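Local coordinates for SPD1 nuclease (Streptococcus pyogenes, PDB 2XGR), which probably hydrolyses DNA as a secreted, metal-dependent endonuclease of the DNA/RNA non-specific endonuclease family, at residues T184-G189 / P194-L199; L161-R166 / V230-S235. One frame throughout, in Å; residues are numbered along the deposited sequence.

The two contacts illustrate how a short local closure can lie inside a longer one. Followed from the N terminus, the chain reaches the contacts first at helix 160-173, which supplies the first half of contact 2, and then enters strand 178-186. Contact 1 closes almost at once, across the four residues between 184-189 and 194-199, as the chain turns back into strand 196-204. Only after a further excursion do residues 230-235 complete contact 2, closing a loop of 63 residues in which contact 1 is nested. Strand 196-204 pairs with both 178-186 and 228-233, so the hairpin of contact 1 belongs to the same antiparallel sheet that helix 160-173 packs against, with Leu199 touching Tyr163.

Contact 1. Residues T184-G189 / P194-L199; sequences TPIYSG and PRQIEL
Thr184 and Glu198 face each other as an antiparallel hydrogen-bonded pair in a beta hairpin, formed by strands 178-186 and 196-204 of the large sheet. Both backbone bonds are nearly straight: Thr184 N to Glu198 O is 2.9 Å, and Glu198 N to Thr184 O is 2.8 Å. Ile186 N then binds Gln196 O at 2.9 Å, while the last rung, Arg195 N to Ile186 O, is weak, with an N-H...O angle of only 129° where the strands give way to the turn. Pro185 and Ile197 form the intervening non-hydrogen-bonded pair, and Ile197 CD1 reaches back to Pro185 CB.

Pro194 shows how a ring seals the turn end. Its CB lies 3.4 Å from Ile186 O and also meets Pro185 CB at 3.7 Å; CG continues along Pro185 CB; CD arrives beside Tyr187 CE1, 3.8 Å away. The CB of the tyrosine points away from 194-199, but with CG beside its backbone N (chi1 -59°) its ring lies alongside Pro194. Val138 of strand 137-139 packs against both, and Tyr187 OH bonds Ala73 O. At the other end, in one of the two conformers of Glu198, its OE2 shares two waters with Thr184 OG1; the bridge may not hold in the other conformer, but each water lies 2.7 Å from Thr184 OG1.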
loop_
_atom_site.group_PDB
_atom_site.type_symbol
_atom_site.label_atom_id
_atom_site.label_comp_id
_atom_site.label_asym_id
_atom_site.label_seq_id
_atom_site.Cartn_x
_atom_site.Cartn_y
_atom_site.Cartn_z
ATOM N N THR A 184 1.089 -6.147 1.874
ATOM C CA THR A 184 0.925 -7.586 2.333
ATOM C C THR A 184 -0.013 -7.687 3.522
ATOM O O THR A 184 0.262 -7.067 4.595
ATOM C CB THR A 184 2.314 -8.168 2.761
ATOM O OG1 THR A 184 3.312 -7.972 1.746
ATOM C CG2 THR A 184 2.206 -9.649 3.181
ATOM N N PRO A 185 -1.128 -8.424 3.371
ATOM C CA PRO A 185 -2.029 -8.631 4.501
ATOM C C PRO A 185 -1.398 -9.681 5.417
ATOM O O PRO A 185 -0.764 -10.623 4.903
ATOM C CB PRO A 185 -3.331 -9.111 3.843
ATOM C CG PRO A 185 -2.900 -9.841 2.530
ATOM C CD PRO A 185 -1.619 -9.014 2.115
ATOM N N ILE A 186 -1.573 -9.479 6.720
ATOM C CA ILE A 186 -1.034 -10.391 7.729
ATOM C C ILE A 186 -2.210 -11.099 8.415
ATOM O O ILE A 186 -3.051 -10.455 9.064
ATOM C CB ILE A 186 -0.213 -9.586 8.785
ATOM C CG1 ILE A 186 0.864 -8.638 8.145
ATOM C CG2 ILE A 186 0.481 -10.528 9.811
ATOM C CD1 ILE A 186 1.842 -9.357 7.289
ATOM N N TYR A 187 -2.226 -12.449 8.330
ATOM C CA TYR A 187 -3.391 -13.203 8.883
ATOM C C TYR A 187 -2.893 -14.011 10.086
ATOM O O TYR A 187 -1.690 -14.356 10.178
ATOM C CB TYR A 187 -3.968 -14.201 7.887
ATOM C CG TYR A 187 -4.451 -13.573 6.566
ATOM C CD1 TYR A 187 -5.722 -13.004 6.478
ATOM C CD2 TYR A 187 -3.602 -13.565 5.452
ATOM C CE1 TYR A 187 -6.134 -12.424 5.273
ATOM C CE2 TYR A 187 -3.993 -13.033 4.238
ATOM C CZ TYR A 187 -5.298 -12.461 4.166
ATOM O OH TYR A 187 -5.711 -11.919 2.948
ATOM N N SER A 188 -3.843 -14.335 10.945
ATOM C CA SER A 188 -3.635 -15.298 11.997
ATOM C C SER A 188 -4.502 -16.492 11.730
ATOM O O SER A 188 -5.725 -16.357 11.527
ATOM C CB SER A 188 -4.040 -14.699 13.355
ATOM O OG SER A 188 -4.179 -15.793 14.333
ATOM N N GLY A 189 -3.879 -17.676 11.723
ATOM C CA GLY A 189 -4.677 -18.936 11.656
ATOM C C GLY A 189 -5.634 -19.000 10.482
ATOM O O GLY A 189 -5.219 -18.775 9.339
ATOM N N PRO A 194 -7.471 -9.931 7.472
ATOM C CA PRO A 194 -6.139 -9.733 8.091
ATOM C C PRO A 194 -6.174 -8.843 9.307
ATOM O O PRO A 194 -6.871 -7.870 9.321
ATOM C CB PRO A 194 -5.289 -9.041 6.963
ATOM C CG PRO A 194 -6.349 -8.346 6.079
ATOM C CD PRO A 194 -7.687 -9.131 6.254
ATOM N N ARG A 195 -5.384 -9.135 10.343
ATOM C CA ARG A 195 -5.296 -8.279 11.513
ATOM C C ARG A 195 -4.547 -6.997 11.217
ATOM O O ARG A 195 -4.740 -5.988 11.894
ATOM C CB ARG A 195 -4.511 -9.030 12.588
ATOM C CG ARG A 195 -5.293 -10.267 13.066
ATOM C CD ARG A 195 -6.067 -9.956 14.254
ATOM N NE ARG A 195 -6.840 -11.155 14.697
ATOM C CZ ARG A 195 -7.456 -11.224 15.873
ATOM N NH1 ARG A 195 -7.341 -10.178 16.688
ATOM N NH2 ARG A 195 -8.218 -12.301 16.207
ATOM N N GLN A 196 -3.611 -7.106 10.268
ATOM C CA GLN A 196 -2.706 -6.012 9.956
ATOM C C GLN A 196 -2.456 -5.985 8.455
ATOM O O GLN A 196 -2.605 -6.986 7.752
ATOM C CB GLN A 196 -1.323 -6.156 10.643
ATOM C CG GLN A 196 -1.422 -6.147 12.152
ATOM C CD GLN A 196 -0.125 -6.520 12.786
ATOM O OE1 GLN A 196 0.625 -7.363 12.265
ATOM N NE2 GLN A 196 0.182 -5.875 13.898
ATOM N N ILE A 197 -2.058 -4.803 7.949
ATOM C CA ILE A 197 -1.554 -4.731 6.566
ATOM C C ILE A 197 -0.191 -4.067 6.595
ATOM O O ILE A 197 0.000 -3.051 7.285
ATOM C CB ILE A 197 -2.521 -3.769 5.700
ATOM C CG1 ILE A 197 -3.968 -4.283 5.763
ATOM C CG2 ILE A 197 -1.993 -3.615 4.235
ATOM C CD1 ILE A 197 -4.272 -5.577 4.982
ATOM N N GLU A 198 0.761 -4.640 5.856
ATOM C CA GLU A 198 2.124 -4.111 5.793
ATOM C C GLU A 198 2.298 -3.343 4.481
ATOM O O GLU A 198 2.138 -3.962 3.415
ATOM C CB GLU A 198 3.101 -5.296 5.734
ATOM C CG GLU A 198 4.532 -4.874 5.699
ATOM C CD GLU A 198 5.512 -6.001 5.377
ATOM O OE1 GLU A 198 6.071 -6.546 6.356
ATOM O OE2 GLU A 198 5.795 -6.291 4.174
ATOM N N LEU A 199 2.637 -2.037 4.536
ATOM C CA LEU A 199 2.960 -1.284 3.372
ATOM C C LEU A 199 4.469 -1.170 3.298
ATOM O O LEU A 199 5.082 -0.688 4.237
ATOM C CB LEU A 199 2.410 0.184 3.541
ATOM C CG LEU A 199 0.877 0.332 3.412
ATOM C CD1 LEU A 199 0.137 -0.256 4.656
ATOM C CD2 LEU A 199 0.533 1.831 3.272
HETATM O O HOH W 1 4.444 -5.567 2.052
HETATM O O HOH W 2 5.729 -8.940 2.486
#

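Contact 2. Residues L161-R166 / V230-S235; sequences LYYENR and VILENS
Tyr163 presents one face of its ring to Val230, and the pair shows how a single aromatic side chain can join a helix to a sheet. Val230 CG1 sits 4.1 Å from the ring centroid and 25° off the normal, a CH-pi contact displaced toward the hydroxyl-bearing end, where Tyr163 CZ is 3.8 Å away. Having CG1 anti to the backbone N (chi1 167°) leaves CG2 beside that N, and Val230 CG2 meets Tyr163 CE1, also at 3.8 Å. On the same side of the ring plane as Val230, Leu232 CD1 comes obliquely to the CE2 side, 3.9 Å from Tyr163 CE2. The opposite ring face is covered from within the helix by Tyr162 CD2, 3.5 Å above the plane. The ring is therefore sandwiched, Val230 on one face and Tyr162 on the other, and Tyr163 OH, although buried, is satisfied by Pro157 O and Ser217 OG. Behind it, the buried guanidinium of Arg166 lies over Tyr162 CE1 while its NH1 bonds Tyr162 O, at 3.0 Å, and Asp154 O.

Across the two segments the contact is confined to Tyr163, Val230 and Leu232, all buried, and buries just 134 Å². Strand alternation sends Ile231 and Glu233 to the exposed side of the sheet, where Ile231 lies on Gln196 and Glu233 OE2 accepts a hydrogen bond from Gln196 NE2. The arrangement is a helix packed on one face of an antiparallel sheet in an alpha+beta fold, consistent with the DNA/RNA non-specific endonuclease family of the His-Me finger clan.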
loop_
_atom_site.group_PDB
_atom_site.type_symbol
_atom_site.label_atom_id
_atom_site.label_comp_id
_atom_site.label_asym_id
_atom_site.label_seq_id
_atom_site.Cartn_x
_atom_site.Cartn_y
_atom_site.Cartn_z
ATOM N N LEU A 161 -4.809 5.558 2.990
ATOM C CA LEU A 161 -4.863 6.730 2.077
ATOM C C LEU A 161 -3.786 7.778 2.389
ATOM O O LEU A 161 -3.195 8.361 1.476
ATOM C CB LEU A 161 -6.297 7.369 2.186
ATOM C CG LEU A 161 -6.573 8.591 1.310
ATOM C CD1 LEU A 161 -6.540 8.204 -0.177
ATOM C CD2 LEU A 161 -7.938 9.177 1.737
ATOM N N TYR A 162 -3.478 7.981 3.677
ATOM C CA TYR A 162 -2.438 8.916 4.103
ATOM C C TYR A 162 -1.159 8.584 3.353
ATOM O O TYR A 162 -0.470 9.478 2.793
ATOM C CB TYR A 162 -2.188 8.683 5.653
ATOM C CG TYR A 162 -0.989 9.445 6.179
ATOM C CD1 TYR A 162 -1.156 10.685 6.827
ATOM C CD2 TYR A 162 0.319 8.983 5.971
ATOM C CE1 TYR A 162 -0.091 11.385 7.320
ATOM C CE2 TYR A 162 1.407 9.725 6.421
ATOM C CZ TYR A 162 1.167 10.936 7.102
ATOM O OH TYR A 162 2.241 11.706 7.517
ATOM N N TYR A 163 -0.826 7.304 3.306
ATOM C CA TYR A 163 0.496 6.912 2.746
ATOM C C TYR A 163 0.435 6.954 1.205
ATOM O O TYR A 163 1.354 7.460 0.537
ATOM C CB TYR A 163 0.860 5.459 3.183
ATOM C CG TYR A 163 1.012 5.447 4.690
ATOM C CD1 TYR A 163 2.227 5.796 5.305
ATOM C CD2 TYR A 163 -0.106 5.227 5.461
ATOM C CE1 TYR A 163 2.306 5.928 6.706
ATOM C CE2 TYR A 163 -0.045 5.323 6.905
ATOM C CZ TYR A 163 1.186 5.672 7.499
ATOM O OH TYR A 163 1.184 5.802 8.870
ATOM N N GLU A 164 -0.622 6.382 0.621
ATOM C CA GLU A 164 -0.710 6.308 -0.841
ATOM C C GLU A 164 -0.828 7.695 -1.494
ATOM O O GLU A 164 -0.173 7.934 -2.485
ATOM C CB GLU A 164 -1.905 5.440 -1.246
ATOM C CG GLU A 164 -1.588 3.940 -0.922
ATOM C CD GLU A 164 -2.673 2.990 -1.464
ATOM O OE1 GLU A 164 -2.332 1.779 -1.544
ATOM O OE2 GLU A 164 -3.800 3.454 -1.797
ATOM N N ASN A 165 -1.580 8.631 -0.907
ATOM C CA ASN A 165 -1.627 9.976 -1.473
ATOM C C ASN A 165 -0.250 10.648 -1.430
ATOM O O ASN A 165 0.137 11.403 -2.344
ATOM C CB ASN A 165 -2.661 10.877 -0.737
ATOM C CG ASN A 165 -4.111 10.697 -1.262
ATOM O OD1 ASN A 165 -5.077 11.429 -0.846
ATOM N ND2 ASN A 165 -4.284 9.749 -2.143
ATOM N N ARG A 166 0.486 10.409 -0.369
ATOM C CA ARG A 166 1.802 11.047 -0.298
ATOM C C ARG A 166 2.773 10.394 -1.254
ATOM O O ARG A 166 3.596 11.110 -1.850
ATOM C CB ARG A 166 2.291 11.009 1.143
ATOM C CG ARG A 166 1.541 12.022 2.028
ATOM C CD ARG A 166 1.833 11.852 3.494
ATOM N NE ARG A 166 1.184 12.972 4.254
ATOM C CZ ARG A 166 -0.142 13.100 4.412
ATOM N NH1 ARG A 166 -1.033 12.212 3.977
ATOM N NH2 ARG A 166 -0.627 14.155 5.073
ATOM N N VAL A 230 5.570 0.113 6.865
ATOM C CA VAL A 230 4.592 0.683 7.807
ATOM C C VAL A 230 3.606 -0.447 8.097
ATOM O O VAL A 230 3.119 -1.107 7.138
ATOM C CB VAL A 230 3.852 1.885 7.093
ATOM C CG1 VAL A 230 2.658 2.234 7.958
ATOM C CG2 VAL A 230 4.824 3.057 7.017
ATOM N N ILE A 231 3.331 -0.740 9.378
ATOM C CA ILE A 231 2.350 -1.805 9.700
ATOM C C ILE A 231 1.104 -1.134 10.270
ATOM O O ILE A 231 1.176 -0.404 11.276
ATOM C CB ILE A 231 2.924 -2.842 10.758
ATOM C CG1 ILE A 231 4.145 -3.532 10.175
ATOM C CG2 ILE A 231 1.807 -3.861 11.196
ATOM C CD1 ILE A 231 4.941 -4.397 11.186
ATOM N N LEU A 232 -0.012 -1.295 9.582
ATOM C CA LEU A 232 -1.265 -0.704 10.038
ATOM C C LEU A 232 -2.205 -1.751 10.551
ATOM O O LEU A 232 -2.272 -2.866 10.007
ATOM C CB LEU A 232 -1.957 0.052 8.871
ATOM C CG LEU A 232 -1.133 1.186 8.285
ATOM C CD1 LEU A 232 -1.922 1.907 7.115
ATOM C CD2 LEU A 232 -0.841 2.202 9.367
ATOM N N GLU A 233 -2.950 -1.389 11.594
ATOM C CA GLU A 233 -3.934 -2.318 12.154
ATOM C C GLU A 233 -5.223 -2.289 11.371
ATOM O O GLU A 233 -5.737 -1.202 11.019
ATOM C CB GLU A 233 -4.227 -1.944 13.667
ATOM C CG GLU A 233 -3.031 -1.977 14.584
ATOM C CD GLU A 233 -2.423 -3.374 14.794
ATOM O OE1 GLU A 233 -3.168 -4.385 14.853
ATOM O OE2 GLU A 233 -1.165 -3.448 14.837
ATOM N N ASN A 234 -5.807 -3.463 11.143
ATOM C CA ASN A 234 -7.090 -3.570 10.475
ATOM C C ASN A 234 -8.156 -3.638 11.590
ATOM O O ASN A 234 -8.572 -4.736 12.007
ATOM C CB ASN A 234 -7.148 -4.792 9.579
ATOM C CG ASN A 234 -8.365 -4.818 8.661
ATOM O OD1 ASN A 234 -9.096 -3.808 8.532
ATOM N ND2 ASN A 234 -8.536 -5.924 7.948
ATOM N N SER A 235 -8.534 -2.456 12.080
ATOM C CA SER A 235 -9.521 -2.266 13.146
ATOM C C SER A 235 -10.132 -0.873 12.989
ATOM O O SER A 235 -9.719 -0.100 12.099
ATOM C CB SER A 235 -8.820 -2.405 14.528
ATOM O OG SER A 235 -7.817 -1.421 14.668
#